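Local coordinates for protein arylsulfatase (Pseudoalteromonas sp. MB47, PDB 7AJ0) that removes sulfate groups from the polysaccharide fucoidan, probably by exo-acting ester hydrolysis at a calcium-bearing site, and assembles as a hexamer, at residues V13-I18 against R417-Y422; S181-Y186 against E235-I240; F444-P449 against D454-L459; K250-A255 against K260-I265; C102-A107 against R113-S118. All coordinates share one frame; numbering follows the deposited sequence.

Contact 1 (V13-I18 against R417-Y422); sequences VFNDAI and RRQVVY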
# COMPACT_ATOMS: atom_id res chain seq x y z
N VAL A 13 14.87 -35.50 18.21
CA VAL A 13 16.16 -34.93 18.56
C VAL A 13 16.05 -33.57 19.23
O VAL A 13 17.03 -33.11 19.83
CB VAL A 13 17.04 -34.80 17.30
CG1 VAL A 13 17.00 -36.08 16.48
CG2 VAL A 13 16.60 -33.61 16.45
N PHE A 14 14.90 -32.91 19.15
CA PHE A 14 14.76 -31.54 19.63
C PHE A 14 14.04 -31.43 20.97
O PHE A 14 14.41 -30.59 21.80
CB PHE A 14 14.02 -30.69 18.59
CG PHE A 14 14.83 -30.40 17.37
CD1 PHE A 14 15.90 -29.52 17.42
CD2 PHE A 14 14.52 -30.99 16.15
CE1 PHE A 14 16.65 -29.25 16.30
CE2 PHE A 14 15.27 -30.72 15.02
CZ PHE A 14 16.33 -29.85 15.09
N ASN A 15 13.02 -32.25 21.21
CA ASN A 15 12.17 -32.07 22.38
C ASN A 15 12.94 -32.44 23.64
O ASN A 15 13.25 -33.61 23.87
CB ASN A 15 10.90 -32.90 22.25
CG ASN A 15 9.81 -32.46 23.20
OD1 ASN A 15 10.09 -31.99 24.31
ND2 ASN A 15 8.56 -32.59 22.78
N ASP A 16 13.23 -31.43 24.48
CA ASP A 16 13.88 -31.63 25.76
C ASP A 16 12.90 -31.68 26.92
O ASP A 16 13.32 -31.84 28.07
CB ASP A 16 14.90 -30.52 26.02
CG ASP A 16 16.04 -30.52 25.02
OD1 ASP A 16 16.40 -31.60 24.51
OD2 ASP A 16 16.58 -29.43 24.74
N ALA A 17 11.61 -31.55 26.66
CA ALA A 17 10.62 -31.53 27.73
C ALA A 17 10.22 -32.95 28.11
O ALA A 17 10.34 -33.89 27.32
CB ALA A 17 9.39 -30.72 27.33
N ILE A 18 9.74 -33.10 29.34
CA ILE A 18 9.40 -34.39 29.91
C ILE A 18 7.99 -34.33 30.48
O ILE A 18 7.61 -33.33 31.11
CB ILE A 18 10.41 -34.80 31.01
CG1 ILE A 18 11.82 -34.90 30.42
CG2 ILE A 18 9.99 -36.12 31.65
CD1 ILE A 18 11.98 -35.97 29.35
N ARG A 417 12.45 -23.57 32.21
CA ARG A 417 11.81 -24.87 32.10
C ARG A 417 10.73 -24.91 31.02
O ARG A 417 10.17 -25.98 30.75
CB ARG A 417 11.19 -25.28 33.44
CG ARG A 417 12.19 -25.31 34.58
CD ARG A 417 11.63 -25.97 35.84
NE ARG A 417 11.27 -27.37 35.62
CZ ARG A 417 10.08 -27.90 35.90
NH1 ARG A 417 9.11 -27.17 36.43
NH2 ARG A 417 9.87 -29.19 35.65
N ARG A 418 10.43 -23.77 30.39
CA ARG A 418 9.43 -23.69 29.34
C ARG A 418 10.11 -23.78 27.99
O ARG A 418 11.06 -23.04 27.71
CB ARG A 418 8.63 -22.39 29.44
CG ARG A 418 7.67 -22.16 28.29
CD ARG A 418 6.77 -20.95 28.52
NE ARG A 418 5.76 -21.20 29.54
CZ ARG A 418 4.62 -21.85 29.32
NH1 ARG A 418 3.76 -22.03 30.31
NH2 ARG A 418 4.35 -22.33 28.11
N GLN A 419 9.62 -24.69 27.15
CA GLN A 419 10.20 -24.91 25.83
C GLN A 419 9.50 -24.12 24.74
O GLN A 419 10.14 -23.74 23.75
CB GLN A 419 10.14 -26.41 25.50
CG GLN A 419 11.00 -26.81 24.32
CD GLN A 419 11.05 -28.32 24.14
OE1 GLN A 419 12.11 -28.89 23.87
NE2 GLN A 419 9.90 -28.97 24.28
N VAL A 420 8.20 -23.86 24.88
CA VAL A 420 7.42 -23.22 23.84
C VAL A 420 6.37 -22.31 24.48
O VAL A 420 5.84 -22.61 25.55
CB VAL A 420 6.73 -24.25 22.92
CG1 VAL A 420 5.90 -23.55 21.85
CG2 VAL A 420 7.75 -25.18 22.28
N VAL A 421 6.09 -21.20 23.81
CA VAL A 421 4.98 -20.32 24.15
C VAL A 421 3.96 -20.43 23.03
O VAL A 421 4.30 -20.27 21.85
CB VAL A 421 5.44 -18.86 24.34
CG1 VAL A 421 4.24 -17.95 24.57
CG2 VAL A 421 6.42 -18.76 25.50
N TYR A 422 2.71 -20.71 23.40
CA TYR A 422 1.62 -20.84 22.44
C TYR A 422 0.74 -19.60 22.52
O TYR A 422 0.32 -19.19 23.60
CB TYR A 422 0.80 -22.09 22.71
CG TYR A 422 1.61 -23.36 22.56
CD1 TYR A 422 1.86 -23.91 21.31
CD2 TYR A 422 2.15 -23.99 23.68
CE1 TYR A 422 2.60 -25.05 21.18
CE2 TYR A 422 2.90 -25.14 23.55
CZ TYR A 422 3.12 -25.66 22.30
OH TYR A 422 3.87 -26.81 22.16
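Gln-419 of segment 417-422 reaches into the bend at Asn-15 to Ala-17, and its carboxamide makes the whole tight part of the contact. With CG anti to the backbone N (chi1 -166°) and the chain extended beyond, the amide group meets both chain and side chain of the N-terminal loop. Its OE1 receives the N-H of Asp-16 at 2.8 Å, and its NE2 donates to Asn-15 OD1 at 3.0 Å. The two side chains cross almost at right angles, and NE2 approaches OD1 from above the Asn-15 carbonyl plane. That leaves the in-plane direction of Asn-15 OD1 to the backbone N of Ala-17, bound at 2.8 Å: an Asx turn that Gln-419 joins as second donor. Ala-17 CB packs 3.6 Å from Gln-419 NE2. The looser margin lies at Asp-16, whose CB only skirts Gln-419 OE1 at 3.9 Å; its carboxylate turns to a salt bridge with Lys-207 of a second subunit. Phe-14 sets its ring edge-to-face with Trp-434.

Contact 2 (S181-Y186 against E235-I240); sequences SVQSDY and EDISMI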
# COMPACT_ATOMS: atom_id res chain seq x y z
N SER A 181 -14.86 -4.42 36.25
CA SER A 181 -14.66 -4.34 34.80
C SER A 181 -13.28 -3.66 34.53
O SER A 181 -12.27 -4.29 34.77
CB SER A 181 -15.82 -3.60 34.14
OG SER A 181 -15.90 -2.26 34.56
N VAL A 182 -13.29 -2.41 34.09
CA VAL A 182 -12.07 -1.81 33.55
C VAL A 182 -12.22 -0.30 33.57
O VAL A 182 -13.33 0.22 33.61
CB VAL A 182 -11.78 -2.35 32.13
CG1 VAL A 182 -12.95 -2.03 31.19
CG2 VAL A 182 -10.47 -1.81 31.58
N GLN A 183 -11.09 0.42 33.54
CA GLN A 183 -11.11 1.88 33.63
C GLN A 183 -12.02 2.50 32.57
O GLN A 183 -12.84 3.38 32.88
CB GLN A 183 -9.69 2.42 33.51
CG GLN A 183 -9.56 3.94 33.43
CD GLN A 183 -9.31 4.59 34.78
OE1 GLN A 183 -9.19 3.91 35.81
NE2 GLN A 183 -9.21 5.92 34.79
N SER A 184 -11.87 2.07 31.32
CA SER A 184 -12.65 2.67 30.24
C SER A 184 -14.15 2.54 30.47
O SER A 184 -14.92 3.38 29.99
CB SER A 184 -12.26 2.04 28.90
OG SER A 184 -12.33 0.62 28.98
N ASP A 185 -14.57 1.51 31.20
CA ASP A 185 -15.99 1.36 31.50
C ASP A 185 -16.49 2.52 32.35
O ASP A 185 -17.64 2.97 32.19
CB ASP A 185 -16.23 0.02 32.21
CG ASP A 185 -17.71 -0.30 32.37
OD1 ASP A 185 -18.54 0.44 31.81
OD2 ASP A 185 -18.03 -1.29 33.06
N TYR A 186 -15.65 3.03 33.25
CA TYR A 186 -16.04 4.18 34.06
C TYR A 186 -15.93 5.49 33.29
O TYR A 186 -16.83 6.33 33.36
CB TYR A 186 -15.16 4.26 35.32
CG TYR A 186 -15.36 3.13 36.30
CD1 TYR A 186 -14.70 1.92 36.14
CD2 TYR A 186 -16.18 3.29 37.41
CE1 TYR A 186 -14.87 0.89 37.05
CE2 TYR A 186 -16.35 2.27 38.32
CZ TYR A 186 -15.70 1.07 38.13
OH TYR A 186 -15.86 0.04 39.03
N GLU A 235 -12.71 13.75 39.32
CA GLU A 235 -12.00 13.89 40.58
C GLU A 235 -11.98 12.58 41.35
O GLU A 235 -10.93 12.17 41.87
CB GLU A 235 -12.64 15.00 41.43
CG GLU A 235 -11.94 15.24 42.76
CD GLU A 235 -12.63 16.30 43.60
OE1 GLU A 235 -13.51 17.02 43.07
OE2 GLU A 235 -12.30 16.42 44.80
N ASP A 236 -13.12 11.89 41.41
CA ASP A 236 -13.18 10.61 42.10
C ASP A 236 -12.25 9.59 41.46
O ASP A 236 -11.42 8.98 42.13
CB ASP A 236 -14.61 10.07 42.10
CG ASP A 236 -15.57 10.95 42.88
OD1 ASP A 236 -15.12 11.64 43.83
OD2 ASP A 236 -16.77 10.96 42.55
N ILE A 237 -12.37 9.40 40.14
CA ILE A 237 -11.60 8.36 39.48
C ILE A 237 -10.11 8.70 39.43
O ILE A 237 -9.29 7.80 39.23
CB ILE A 237 -12.14 8.10 38.06
CG1 ILE A 237 -11.70 6.71 37.57
CG2 ILE A 237 -11.65 9.17 37.08
CD1 ILE A 237 -12.39 6.26 36.31
N SER A 238 -9.75 9.97 39.61
CA SER A 238 -8.33 10.33 39.60
C SER A 238 -7.60 9.76 40.81
O SER A 238 -6.37 9.62 40.76
CB SER A 238 -8.17 11.84 39.55
OG SER A 238 -8.48 12.44 40.80
N MET A 239 -8.32 9.43 41.88
CA MET A 239 -7.73 8.85 43.08
C MET A 239 -7.75 7.33 43.08
O MET A 239 -7.36 6.72 44.08
CB MET A 239 -8.48 9.37 44.32
CG MET A 239 -8.52 10.88 44.45
SD MET A 239 -6.87 11.60 44.63
CE MET A 239 -6.28 10.77 46.09
N ILE A 240 -8.18 6.71 41.98
CA ILE A 240 -8.48 5.28 41.99
C ILE A 240 -7.26 4.48 42.41
O ILE A 240 -7.37 3.56 43.23
CB ILE A 240 -9.00 4.85 40.60
CG1 ILE A 240 -9.64 3.47 40.67
CG2 ILE A 240 -7.89 4.87 39.56
CD1 ILE A 240 -10.38 3.09 39.40
O HOH W 1 -7.92 7.28 37.11
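Gln-183 and Ile-237 point at each other from opposite directions, between the short helices 183-187 and 234-238. Gln-183 sets CG anti to its backbone N, then bends at chi2 (95°), which swings the carboxamide toward the second helix. The end of Ile-237 meets that amide: CD1 lies 3.5 Å from Gln-183 NE2 and also 3.6 Å from Tyr-186 CB, so one methyl fills the notch between two side chains that stand three residues apart on the first helix. Ile-240 slides past Gln-183 in the contrary sense, bringing its CD1 to 3.9 Å from Gln-183 OE1. This buried helix-to-helix contact belongs to the sulfatase domain and lies near its metal site, the Gln-183 side chain being about 10 Å from the calcium ion. No direct hydrogen bond links the segments; a water does, accepting from Gln-183 NE2 at 3.0 Å and donating to Ile-237 O at 2.6 Å. Gln-183 is held further by Ser-269 on OE1 and by the backbone O of Asp-274 on NE2. A leucine here would probably leave the water, the Ser-269 hydroxyl and Asp-274 O without their amide mate. Beyond the contact, the Tyr-186 hydroxyl bonds to Gly-215 O, while Ser-184 on the same helix meets Glu-486 of a third subunit.

Contact 3 (F444-P449 against D454-L459); sequences FNTAVP and DASFLL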
# COMPACT_ATOMS: atom_id res chain seq x y z
N PHE A 444 -2.06 -11.04 11.99
CA PHE A 444 -2.85 -9.81 12.07
C PHE A 444 -2.30 -8.79 11.09
O PHE A 444 -1.09 -8.53 11.06
CB PHE A 444 -2.82 -9.25 13.49
CG PHE A 444 -3.62 -10.05 14.48
CD1 PHE A 444 -3.05 -11.13 15.13
CD2 PHE A 444 -4.93 -9.72 14.77
CE1 PHE A 444 -3.77 -11.87 16.04
CE2 PHE A 444 -5.66 -10.45 15.69
CZ PHE A 444 -5.08 -11.53 16.32
N ASN A 445 -3.18 -8.20 10.29
CA ASN A 445 -2.80 -7.20 9.30
C ASN A 445 -3.61 -5.94 9.57
O ASN A 445 -4.85 -5.99 9.61
CB ASN A 445 -3.04 -7.72 7.88
CG ASN A 445 -2.21 -7.00 6.84
OD1 ASN A 445 -0.98 -7.05 6.87
ND2 ASN A 445 -2.89 -6.33 5.92
N THR A 446 -2.92 -4.82 9.77
CA THR A 446 -3.54 -3.60 10.26
C THR A 446 -3.70 -2.60 9.12
O THR A 446 -2.74 -2.29 8.42
CB THR A 446 -2.69 -2.99 11.38
OG1 THR A 446 -2.44 -3.98 12.38
CG2 THR A 446 -3.42 -1.81 12.01
N ALA A 447 -4.92 -2.08 8.97
CA ALA A 447 -5.26 -1.22 7.85
C ALA A 447 -5.02 0.26 8.13
O ALA A 447 -4.79 1.03 7.19
CB ALA A 447 -6.73 -1.42 7.45
N VAL A 448 -5.07 0.68 9.39
CA VAL A 448 -4.85 2.06 9.78
C VAL A 448 -3.71 2.08 10.79
O VAL A 448 -3.70 1.26 11.71
CB VAL A 448 -6.11 2.71 10.39
CG1 VAL A 448 -5.86 4.18 10.68
CG2 VAL A 448 -7.31 2.54 9.47
N PRO A 449 -2.73 2.98 10.67
CA PRO A 449 -1.64 3.01 11.65
C PRO A 449 -2.16 3.17 13.07
O PRO A 449 -3.04 3.99 13.34
CB PRO A 449 -0.80 4.22 11.22
CG PRO A 449 -1.11 4.40 9.77
CD PRO A 449 -2.55 3.99 9.61
N ASP A 454 -8.81 -2.16 16.34
CA ASP A 454 -10.06 -1.67 15.76
C ASP A 454 -10.08 -1.62 14.24
O ASP A 454 -11.14 -1.32 13.68
CB ASP A 454 -10.35 -0.27 16.32
CG ASP A 454 -10.44 -0.24 17.83
OD1 ASP A 454 -11.13 -1.12 18.39
OD2 ASP A 454 -9.82 0.64 18.46
N ALA A 455 -8.98 -1.92 13.57
CA ALA A 455 -8.94 -1.84 12.11
C ALA A 455 -7.97 -2.88 11.56
O ALA A 455 -7.08 -2.57 10.76
CB ALA A 455 -8.56 -0.43 11.66
N SER A 456 -8.14 -4.13 11.96
CA SER A 456 -7.24 -5.20 11.57
C SER A 456 -8.02 -6.37 10.98
O SER A 456 -9.23 -6.50 11.15
CB SER A 456 -6.41 -5.70 12.76
OG SER A 456 -5.35 -4.81 13.05
N PHE A 457 -7.28 -7.22 10.26
CA PHE A 457 -7.76 -8.50 9.78
C PHE A 457 -6.94 -9.61 10.42
O PHE A 457 -5.80 -9.40 10.84
CB PHE A 457 -7.65 -8.63 8.26
CG PHE A 457 -8.07 -7.41 7.50
CD1 PHE A 457 -9.41 -7.12 7.30
CD2 PHE A 457 -7.12 -6.56 6.96
CE1 PHE A 457 -9.79 -6.00 6.59
CE2 PHE A 457 -7.50 -5.43 6.25
CZ PHE A 457 -8.84 -5.15 6.06
N LEU A 458 -7.52 -10.80 10.49
CA LEU A 458 -6.80 -12.02 10.86
C LEU A 458 -6.79 -12.91 9.62
O LEU A 458 -7.83 -13.44 9.22
CB LEU A 458 -7.43 -12.72 12.05
CG LEU A 458 -6.58 -13.84 12.65
CD1 LEU A 458 -5.21 -13.34 13.06
CD2 LEU A 458 -7.28 -14.48 13.84
N LEU A 459 -5.61 -13.08 9.03
CA LEU A 459 -5.48 -13.69 7.71
C LEU A 459 -4.74 -15.02 7.81
O LEU A 459 -3.83 -15.18 8.62
CB LEU A 459 -4.73 -12.75 6.77
CG LEU A 459 -5.31 -11.34 6.69
CD1 LEU A 459 -4.50 -10.45 5.77
CD2 LEU A 459 -6.77 -11.39 6.25
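Phe-444 and Leu-458 form a non-hydrogen-bonded pair whose side chains share one side of the sheet with Thr-446 and Ser-456. The main chains are laced by Asn-445 N to Phe-457 O (2.9 Å), Phe-457 N to Asn-445 O (2.8 Å) and Ala-447 N to Ala-455 O (2.8 Å), the last nearly straight at 173°. CA-H...O contacts from Phe-444 and Ser-456 back these up. Strands 442-446 and 456-460 make a two-stranded antiparallel beta hairpin, whose Phe-457 ring meets Trp-466 of a third subunit with planes inclined. Among the apolar contacts one is CH-pi: Leu-458 CD1 stands over the centre of the Phe-444 ring, 3.6 Å from its centroid. An alanine in place of this phenylalanine is likely to leave that methyl without its ring and open a gap beside Thr-347 and Thr-348. On the other side of the sheet, Leu-459 CD1 packs against Asn-445 CB at 3.7 Å. Among polar side chains, Thr-446 OG1 donates to Ser-456 OG (3.1 Å), which also bonds to Asn-452 O.

Contact 4 (K250-A255 against K260-I265); sequences KFINQA and KPFYLI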
# COMPACT_ATOMS: atom_id res chain seq x y z
N LYS A 250 -3.17 -1.72 53.79
CA LYS A 250 -3.94 -2.29 54.89
C LYS A 250 -3.88 -3.81 54.87
O LYS A 250 -3.74 -4.45 55.92
CB LYS A 250 -5.39 -1.81 54.82
CG LYS A 250 -5.58 -0.34 55.16
CD LYS A 250 -7.06 0.05 55.12
CE LYS A 250 -7.25 1.52 55.44
NZ LYS A 250 -8.68 1.95 55.34
N PHE A 251 -3.96 -4.42 53.68
CA PHE A 251 -3.97 -5.87 53.59
C PHE A 251 -2.64 -6.47 54.03
O PHE A 251 -2.60 -7.42 54.83
CB PHE A 251 -4.30 -6.31 52.16
CG PHE A 251 -4.34 -7.80 51.98
CD1 PHE A 251 -5.46 -8.52 52.36
CD2 PHE A 251 -3.26 -8.47 51.44
CE1 PHE A 251 -5.50 -9.89 52.21
CE2 PHE A 251 -3.30 -9.85 51.28
CZ PHE A 251 -4.42 -10.55 51.67
N ILE A 252 -1.53 -5.93 53.53
CA ILE A 252 -0.22 -6.46 53.90
C ILE A 252 0.02 -6.29 55.39
O ILE A 252 0.49 -7.21 56.07
CB ILE A 252 0.88 -5.78 53.06
CG1 ILE A 252 0.86 -6.34 51.63
CG2 ILE A 252 2.25 -5.99 53.69
CD1 ILE A 252 1.63 -5.51 50.63
N ASN A 253 -0.30 -5.11 55.93
CA ASN A 253 -0.15 -4.89 57.36
C ASN A 253 -0.94 -5.92 58.16
O ASN A 253 -0.44 -6.47 59.15
CB ASN A 253 -0.60 -3.48 57.74
CG ASN A 253 0.42 -2.42 57.37
OD1 ASN A 253 1.60 -2.72 57.21
ND2 ASN A 253 -0.03 -1.18 57.24
N GLN A 254 -2.17 -6.20 57.74
CA GLN A 254 -3.03 -7.11 58.50
C GLN A 254 -2.50 -8.54 58.44
O GLN A 254 -2.56 -9.27 59.44
CB GLN A 254 -4.46 -7.03 57.97
CG GLN A 254 -5.46 -7.86 58.74
CD GLN A 254 -6.88 -7.64 58.26
OE1 GLN A 254 -7.13 -6.85 57.36
NE2 GLN A 254 -7.83 -8.35 58.87
N ALA A 255 -1.98 -8.96 57.29
CA ALA A 255 -1.47 -10.32 57.17
C ALA A 255 -0.15 -10.49 57.93
O ALA A 255 0.08 -11.53 58.56
CB ALA A 255 -1.28 -10.69 55.70
N LYS A 260 0.68 -14.54 59.11
CA LYS A 260 0.32 -15.47 58.06
C LYS A 260 0.92 -15.04 56.73
O LYS A 260 1.05 -13.85 56.45
CB LYS A 260 -1.20 -15.58 57.90
CG LYS A 260 -1.89 -16.31 59.05
CD LYS A 260 -3.40 -16.31 58.89
CE LYS A 260 -4.08 -17.05 60.03
NZ LYS A 260 -5.55 -16.84 60.04
N PRO A 261 1.30 -15.99 55.87
CA PRO A 261 1.77 -15.62 54.54
C PRO A 261 0.65 -14.98 53.73
O PRO A 261 -0.51 -15.37 53.84
CB PRO A 261 2.22 -16.95 53.92
CG PRO A 261 2.27 -17.93 55.06
CD PRO A 261 1.27 -17.46 56.06
N PHE A 262 1.01 -13.98 52.94
CA PHE A 262 0.05 -13.30 52.09
C PHE A 262 0.38 -13.56 50.62
O PHE A 262 1.54 -13.70 50.24
CB PHE A 262 0.00 -11.79 52.37
CG PHE A 262 1.20 -11.03 51.87
CD1 PHE A 262 1.31 -10.66 50.54
CD2 PHE A 262 2.20 -10.64 52.75
CE1 PHE A 262 2.41 -9.96 50.08
CE2 PHE A 262 3.30 -9.92 52.30
CZ PHE A 262 3.40 -9.59 50.97
N TYR A 263 -0.67 -13.66 49.81
CA TYR A 263 -0.57 -13.69 48.36
C TYR A 263 -1.43 -12.56 47.83
O TYR A 263 -2.66 -12.62 47.93
CB TYR A 263 -1.01 -15.03 47.78
CG TYR A 263 -0.76 -15.14 46.30
CD1 TYR A 263 -1.62 -14.54 45.39
CD2 TYR A 263 0.34 -15.83 45.80
CE1 TYR A 263 -1.39 -14.62 44.03
CE2 TYR A 263 0.58 -15.92 44.45
CZ TYR A 263 -0.29 -15.31 43.56
OH TYR A 263 -0.07 -15.40 42.21
N LEU A 264 -0.79 -11.53 47.28
CA LEU A 264 -1.48 -10.32 46.84
C LEU A 264 -1.19 -10.09 45.37
O LEU A 264 -0.03 -10.01 44.96
CB LEU A 264 -1.05 -9.11 47.66
CG LEU A 264 -1.54 -7.76 47.14
CD1 LEU A 264 -3.06 -7.73 47.10
CD2 LEU A 264 -1.01 -6.62 47.99
N ILE A 265 -2.25 -9.96 44.57
CA ILE A 265 -2.17 -9.45 43.21
C ILE A 265 -2.64 -8.00 43.28
O ILE A 265 -3.83 -7.72 43.41
CB ILE A 265 -3.01 -10.26 42.24
CG1 ILE A 265 -2.44 -11.67 42.08
CG2 ILE A 265 -3.08 -9.55 40.88
CD1 ILE A 265 -3.33 -12.61 41.29
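Phe-262 directs its ring at helix 240-258 through a chi1 of 73°, which places CG between the backbone N and the carbonyl carbon and lays the ring beside the strand. One face of that ring receives Ile-252: CG1 stands over its centre, 4.2 Å from the centroid, a CH-pi contact. Ile-252 takes the conformation with CG1 anti to the carbonyl carbon and the chain extended to CD1, so that CD1 travels on to meet Leu-264 CD2 at 3.9 Å, the two side chains crossing at about a right angle. Phe-251 leaves the helix with CG anti to its backbone N (chi1 -180°) and brings CE2 to 4.0 Å from Phe-262 CB. Ala-255, one turn further along, sets its CB 3.7 Å from the same Phe-262 CB; the small side chain lets helix and strand approach here. The axes of helix segment 250-255 and strand segment 262-265 run antiparallel at 173° and come within 9.4 Å, as an alpha-beta unit of the alkaline phosphatase-like sulfatase fold, in which helices pack on a central sheet. Strand 262-267 lies between the parallel strands 53-59 and 151-155, and Phe-251 reaches Ala-153 and Ile-155 of the latter. Leu-309 of helix 290-311 also touches both Ile-252 and Phe-262. At the turn joining helix to strand, Lys-260 N donates to Ala-255 O at 3.1 Å.

Contact 5 (C102-A107 against R113-S118); sequences CTSSRA and RLPVRS. With CA (calcium ion), chain G.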
# COMPACT_ATOMS: atom_id res chain seq x y z
N CYS A 102 -6.89 -8.08 27.73
CA CYS A 102 -6.94 -7.97 29.18
C CYS A 102 -7.53 -9.23 29.82
O CYS A 102 -6.87 -9.90 30.62
CB CYS A 102 -7.77 -6.75 29.59
SG CYS A 102 -7.18 -5.16 28.97
N THR A 103 -8.78 -9.54 29.49
CA THR A 103 -9.47 -10.65 30.14
C THR A 103 -8.72 -11.96 29.94
O THR A 103 -8.66 -12.79 30.85
CB THR A 103 -10.89 -10.77 29.60
OG1 THR A 103 -11.61 -9.56 29.87
CG2 THR A 103 -11.61 -11.95 30.25
N SER A 104 -8.13 -12.15 28.76
CA SER A 104 -7.45 -13.41 28.46
C SER A 104 -6.18 -13.55 29.30
O SER A 104 -5.90 -14.64 29.82
CB SER A 104 -7.12 -13.48 26.97
OG SER A 104 -8.30 -13.68 26.21
N SER A 105 -5.42 -12.47 29.45
CA SER A 105 -4.19 -12.53 30.24
C SER A 105 -4.48 -12.69 31.72
O SER A 105 -3.75 -13.38 32.43
CB SER A 105 -3.35 -11.28 30.00
OG SER A 105 -2.77 -11.30 28.71
N ARG A 106 -5.53 -12.04 32.22
CA ARG A 106 -5.83 -12.10 33.64
C ARG A 106 -6.43 -13.45 34.02
O ARG A 106 -6.20 -13.93 35.14
CB ARG A 106 -6.76 -10.95 34.01
CG ARG A 106 -6.02 -9.62 34.03
CD ARG A 106 -6.90 -8.44 33.68
NE ARG A 106 -6.07 -7.27 33.39
CZ ARG A 106 -5.44 -6.55 34.32
NH1 ARG A 106 -5.56 -6.87 35.60
NH2 ARG A 106 -4.70 -5.51 33.97
N ALA A 107 -7.19 -14.07 33.12
CA ALA A 107 -7.61 -15.45 33.34
C ALA A 107 -6.41 -16.38 33.41
O ALA A 107 -6.34 -17.25 34.30
CB ALA A 107 -8.57 -15.88 32.22
N ARG A 113 -4.08 -21.54 32.95
CA ARG A 113 -4.67 -22.16 31.77
C ARG A 113 -4.91 -21.12 30.69
O ARG A 113 -5.46 -20.05 30.95
CB ARG A 113 -5.99 -22.85 32.14
CG ARG A 113 -5.81 -24.26 32.65
CD ARG A 113 -6.91 -24.69 33.59
NE ARG A 113 -8.25 -24.61 33.00
CZ ARG A 113 -8.74 -25.48 32.12
NH1 ARG A 113 -8.00 -26.50 31.70
NH2 ARG A 113 -9.97 -25.32 31.66
N LEU A 114 -4.49 -21.45 29.47
CA LEU A 114 -4.84 -20.63 28.33
C LEU A 114 -6.36 -20.42 28.31
O LEU A 114 -7.11 -21.37 28.55
CB LEU A 114 -4.38 -21.29 27.03
CG LEU A 114 -2.87 -21.29 26.81
CD1 LEU A 114 -2.49 -22.24 25.69
CD2 LEU A 114 -2.38 -19.88 26.50
N PRO A 115 -6.83 -19.19 28.06
CA PRO A 115 -8.27 -18.93 28.22
C PRO A 115 -9.15 -19.68 27.23
O PRO A 115 -10.36 -19.78 27.47
CB PRO A 115 -8.38 -17.41 28.02
CG PRO A 115 -7.13 -17.00 27.33
CD PRO A 115 -6.07 -17.97 27.74
N VAL A 116 -8.60 -20.21 26.14
CA VAL A 116 -9.43 -21.00 25.23
C VAL A 116 -9.90 -22.28 25.91
O VAL A 116 -10.97 -22.81 25.58
CB VAL A 116 -8.67 -21.29 23.92
CG1 VAL A 116 -7.51 -22.24 24.17
CG2 VAL A 116 -9.63 -21.85 22.88
N ARG A 117 -9.13 -22.79 26.88
CA ARG A 117 -9.56 -23.98 27.60
C ARG A 117 -10.69 -23.66 28.57
O ARG A 117 -11.63 -24.45 28.72
CB ARG A 117 -8.39 -24.59 28.37
CG ARG A 117 -7.16 -24.89 27.53
CD ARG A 117 -6.17 -25.74 28.32
NE ARG A 117 -4.87 -25.84 27.67
CZ ARG A 117 -4.55 -26.76 26.76
NH1 ARG A 117 -5.44 -27.66 26.37
NH2 ARG A 117 -3.33 -26.77 26.23
N SER A 118 -10.62 -22.51 29.23
CA SER A 118 -11.57 -22.16 30.28
C SER A 118 -12.83 -21.49 29.75
O SER A 118 -13.89 -21.58 30.38
CB SER A 118 -10.91 -21.23 31.30
OG SER A 118 -10.55 -19.99 30.71
CA CA G . -4.76 -4.94 29.74
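Ser-104 carries its OG beside the backbone N, anti to the carbonyl carbon (chi1 -71°), which puts OG beside Pro-115 CG, next to the CB contact. CG, the out-of-plane corner of that C-gamma-endo ring, does the touching: it lies 3.5 Å from Ser-104 CB, 3.7 Å from Ser-104 OG and 3.6 Å from Ser-104 O, wedged against the helix surface. One turn on, Ala-107 CB meets Pro-115 CB more loosely at 4.5 Å. No hydrogen bond crosses this interface. At the start of the same helix Cys-102 uses a like torsion (chi1 -59°) to set SG on the calcium ion, SG lying 2.5 Å from the metal, where Asp-60, Asp-61, Asp-325 and Asn-326 complete the site. The run Cys-Thr-Ser-Ser-Arg fits the C-X-(P/A/S)-X-R signature of type I sulfatases, whose cysteine is matured to formylglycine; it is cysteine in this model. Ser-105 bonds to the backbone O of the ligand Asp-325, which probably helps to position it. Arg-113 leads away from the helix to a salt bridge with Glu-138. The short, weakly bonded helix 115-118 sits between helix 102-111, touched through Pro-115, and helix 489-505, whose Met-503 meets Val-116 and Arg-117, while Trp-424 of strand 420-425 packs against Leu-114 and Val-116.

Contact 5 holds a calcium ligand, and the centres of the other four lie 21 to 25 Å from its own. It touches contact 1 directly, Leu-114 CD2 lying 4.0 Å from Tyr-422 O, although the two centres are 21 Å apart. Nearest atoms of contacts 2 and 5 are about 5 Å apart, and those of contacts 4 and 5 about 6 Å. Contacts 2 and 4 follow one another in the chain through helices 234-238 and 240-258. Contact 3 stands about 11 Å from contact 5 by nearest atoms and, with its centre 43 Å from that of contact 4, across the chain's centre from it. Contacts 1 and 3 both meet the second subunit, and contacts 2 and 3 the third.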